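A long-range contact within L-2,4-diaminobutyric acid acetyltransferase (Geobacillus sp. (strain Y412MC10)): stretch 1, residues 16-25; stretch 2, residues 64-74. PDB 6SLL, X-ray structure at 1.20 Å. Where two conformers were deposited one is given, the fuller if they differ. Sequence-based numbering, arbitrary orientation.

Stretch 1, residues 16-25: GTEVVYRRPE
Stretch 2 64-74: AEHEGDIVGFI

Strand 20-22 runs antiparallel to strand 64-66 (148° between N-to-C directions, axes 4.8 Å apart), beyond which a type I' turn, His66 to Asp69, leads into strand 69-74. Gly68 (phi/psi 89/-9) suits that turn, since a CB would jam against the preceding carbonyl.

The backbone evidence for register is a reciprocal pair: Val20 N to Glu65 O and Glu65 N to Val20 O, both 2.8 Å, with N-H...O angles of 165° and 162°. Tyr21 and Ala64 form the adjoining non-hydrogen-bonded pair, CA to CA 4.6 Å. Val20 (-111/145) and Glu65 (-126/144) have extended backbone angles.

Glu65 shares a face with Val20. Arg22 (p, t, t, chi4 86°) reaches back to Glu65 (m, t, chi3 -40°) in a two-pronged salt bridge, Arg22 NE to Glu65 OE1 2.8 Å and Arg22 NH2 to Glu65 OE2 2.9 Å; the carboxylate meets the guanidinium edge. At the other end, Thr17 OG1 (chi1 m) donates to Glu67 OE2 at 2.7 Å.

Apolar packing centres on buried Ala64, whose small CB lies 3.8 Å from Val19 CG1 (chi1 t) and 3.7 Å from Tyr21 CE1 (chi1 m). Pro24 CG approaches the edge of the Phe73 ring, 4.3 Å from CE1.

Water 2 bridges Glu18 O (2.9 Å) and Glu67 N (3.0 Å); water 1 joins Thr17 N (2.9 Å) to His66 NE2 (2.8 Å). The contact buries 556 Å².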

# COMPACT_ATOMS: atom_id res chain seq x y z
N GLY B 16 14.42 -14.34 -30.83
CA GLY B 16 13.65 -13.84 -29.65
C GLY B 16 13.32 -12.36 -29.63
O GLY B 16 13.79 -11.56 -30.42
N THR B 17 12.48 -12.04 -28.69
CA THR B 17 11.90 -10.69 -28.50
C THR B 17 12.33 -10.32 -27.12
O THR B 17 12.21 -11.06 -26.11
CB THR B 17 10.33 -10.77 -28.46
OG1 THR B 17 9.82 -11.20 -29.72
CG2 THR B 17 9.78 -9.43 -28.24
N GLU B 18 13.01 -9.17 -27.04
CA GLU B 18 13.45 -8.78 -25.73
C GLU B 18 12.32 -8.35 -24.81
O GLU B 18 11.27 -7.78 -25.18
CB GLU B 18 14.37 -7.52 -25.85
CG GLU B 18 15.65 -7.73 -26.61
CD GLU B 18 16.42 -6.40 -26.77
OE1 GLU B 18 17.07 -5.99 -25.74
OE2 GLU B 18 16.36 -5.85 -27.83
N VAL B 19 12.49 -8.63 -23.52
CA VAL B 19 11.64 -8.15 -22.46
C VAL B 19 11.79 -6.68 -22.34
O VAL B 19 12.87 -6.11 -22.48
CB VAL B 19 12.00 -8.84 -21.13
CG1 VAL B 19 11.17 -8.29 -19.97
CG2 VAL B 19 11.81 -10.34 -21.22
N VAL B 20 10.64 -5.96 -22.20
CA VAL B 20 10.67 -4.53 -22.03
C VAL B 20 10.22 -4.17 -20.60
O VAL B 20 9.36 -4.78 -20.01
CB VAL B 20 10.05 -3.87 -23.14
CG1 VAL B 20 10.65 -4.12 -24.50
CG2 VAL B 20 8.70 -4.23 -23.19
N TYR B 21 10.87 -3.11 -20.12
CA TYR B 21 10.74 -2.67 -18.71
C TYR B 21 10.15 -1.30 -18.66
O TYR B 21 10.63 -0.40 -19.43
CB TYR B 21 12.11 -2.72 -18.01
CG TYR B 21 12.67 -4.16 -17.96
CD1 TYR B 21 12.32 -5.02 -16.92
CD2 TYR B 21 13.51 -4.61 -18.94
CE1 TYR B 21 12.80 -6.30 -16.88
CE2 TYR B 21 13.93 -5.92 -18.93
CZ TYR B 21 13.61 -6.79 -17.89
OH TYR B 21 14.00 -8.07 -17.82
N ARG B 22 9.21 -1.04 -17.79
CA ARG B 22 8.59 0.29 -17.72
C ARG B 22 7.95 0.44 -16.31
O ARG B 22 7.70 -0.50 -15.63
CB ARG B 22 7.48 0.49 -18.76
CG ARG B 22 6.31 -0.45 -18.63
CD ARG B 22 5.29 -0.23 -19.69
NE ARG B 22 4.20 -1.26 -19.64
CZ ARG B 22 3.10 -1.19 -18.87
NH1 ARG B 22 2.99 -0.19 -17.99
NH2 ARG B 22 2.21 -2.13 -18.89
N ARG B 23 7.63 1.69 -15.97
CA ARG B 23 6.83 1.85 -14.77
C ARG B 23 5.37 1.48 -15.02
O ARG B 23 4.85 1.59 -16.18
CB ARG B 23 6.99 3.27 -14.17
CG ARG B 23 6.16 4.25 -14.94
CD ARG B 23 6.35 5.70 -14.30
NE ARG B 23 7.83 6.11 -13.97
CZ ARG B 23 8.91 6.46 -14.69
NH1 ARG B 23 8.65 6.51 -15.67
NH2 ARG B 23 10.27 6.69 -14.61
N PRO B 24 4.71 1.00 -14.01
CA PRO B 24 3.28 0.70 -14.18
C PRO B 24 2.43 1.92 -14.24
O PRO B 24 2.91 3.03 -13.89
CB PRO B 24 2.97 -0.12 -12.92
CG PRO B 24 3.88 0.44 -11.88
CD PRO B 24 5.19 0.73 -12.66
N GLU B 25 1.18 1.74 -14.59
CA GLU B 25 0.15 2.75 -14.55
C GLU B 25 -1.06 2.14 -13.82
O GLU B 25 -1.15 0.92 -13.70
CB GLU B 25 -0.20 3.23 -15.95
CG GLU B 25 1.03 3.62 -16.76
CD GLU B 25 1.57 4.93 -16.27
OE1 GLU B 25 0.82 5.71 -15.55
OE2 GLU B 25 2.72 5.23 -16.55
N ALA B 64 7.71 -5.71 -16.13
CA ALA B 64 8.34 -6.36 -17.27
C ALA B 64 7.30 -6.96 -18.14
O ALA B 64 6.35 -7.62 -17.68
CB ALA B 64 9.29 -7.46 -16.79
N GLU B 65 7.43 -6.73 -19.47
CA GLU B 65 6.48 -7.26 -20.45
C GLU B 65 7.23 -8.03 -21.53
O GLU B 65 8.35 -7.62 -21.91
CB GLU B 65 5.72 -6.18 -21.14
CG GLU B 65 4.68 -5.66 -20.27
CD GLU B 65 4.02 -4.32 -20.79
OE1 GLU B 65 4.72 -3.50 -21.27
OE2 GLU B 65 2.81 -4.20 -20.76
N HIS B 66 6.64 -9.08 -22.01
CA HIS B 66 7.24 -9.89 -23.10
C HIS B 66 6.12 -10.24 -24.05
O HIS B 66 5.13 -10.85 -23.65
CB HIS B 66 7.91 -11.10 -22.54
CG HIS B 66 8.54 -11.97 -23.65
ND1 HIS B 66 8.02 -13.18 -23.96
CD2 HIS B 66 9.62 -11.78 -24.42
CE1 HIS B 66 8.72 -13.66 -24.97
NE2 HIS B 66 9.72 -12.86 -25.22
N GLU B 67 6.25 -9.84 -25.32
CA GLU B 67 5.32 -10.14 -26.36
C GLU B 67 3.91 -9.80 -25.90
O GLU B 67 2.95 -10.52 -26.17
CB GLU B 67 5.49 -11.57 -26.85
CG GLU B 67 6.84 -11.78 -27.58
CD GLU B 67 7.05 -13.13 -28.18
OE1 GLU B 67 6.33 -14.08 -27.74
OE2 GLU B 67 8.09 -13.16 -28.94
N GLY B 68 3.81 -8.65 -25.22
CA GLY B 68 2.49 -8.11 -24.80
C GLY B 68 1.90 -8.51 -23.51
O GLY B 68 0.87 -8.00 -23.15
N ASP B 69 2.57 -9.50 -22.87
CA ASP B 69 2.10 -10.06 -21.59
C ASP B 69 2.95 -9.46 -20.44
O ASP B 69 4.16 -9.35 -20.58
CB ASP B 69 2.30 -11.60 -21.52
CG ASP B 69 1.44 -12.32 -22.42
OD1 ASP B 69 0.40 -11.76 -22.89
OD2 ASP B 69 2.01 -13.32 -22.91
N ILE B 70 2.29 -9.09 -19.35
CA ILE B 70 3.03 -8.71 -18.13
C ILE B 70 3.62 -10.00 -17.60
O ILE B 70 2.90 -10.94 -17.25
CB ILE B 70 2.18 -7.88 -17.15
CG1 ILE B 70 1.83 -6.46 -17.78
CG2 ILE B 70 2.94 -7.76 -15.84
CD1 ILE B 70 0.85 -5.66 -16.90
N VAL B 71 4.94 -10.04 -17.49
CA VAL B 71 5.66 -11.18 -16.97
C VAL B 71 6.39 -10.93 -15.68
O VAL B 71 6.96 -11.84 -15.09
CB VAL B 71 6.55 -11.82 -18.04
CG1 VAL B 71 5.72 -12.37 -19.22
CG2 VAL B 71 7.65 -10.91 -18.47
N GLY B 72 6.50 -9.64 -15.26
CA GLY B 72 7.18 -9.32 -14.01
C GLY B 72 6.63 -8.08 -13.43
O GLY B 72 6.16 -7.15 -14.13
N PHE B 73 6.74 -7.97 -12.10
CA PHE B 73 6.32 -6.75 -11.35
C PHE B 73 7.18 -6.67 -10.11
O PHE B 73 7.46 -7.67 -9.44
CB PHE B 73 4.84 -6.85 -10.97
CG PHE B 73 4.32 -5.71 -10.15
CD1 PHE B 73 4.09 -4.50 -10.72
CD2 PHE B 73 3.97 -5.89 -8.83
CE1 PHE B 73 3.54 -3.45 -10.00
CE2 PHE B 73 3.41 -4.89 -8.06
CZ PHE B 73 3.20 -3.66 -8.66
N ILE B 74 7.54 -5.42 -9.78
CA ILE B 74 8.06 -5.06 -8.44
C ILE B 74 7.30 -3.90 -7.94
O ILE B 74 7.22 -2.83 -8.59
CB ILE B 74 9.59 -4.75 -8.45
CG1 ILE B 74 10.36 -5.82 -8.93
CG2 ILE B 74 9.99 -4.34 -7.01
CD1 ILE B 74 11.84 -5.62 -8.82
O HOH W 1 11.26 -14.18 -27.11
O HOH W 2 8.38 -7.72 -25.47
O HOH W 3 7.38 -2.84 -20.45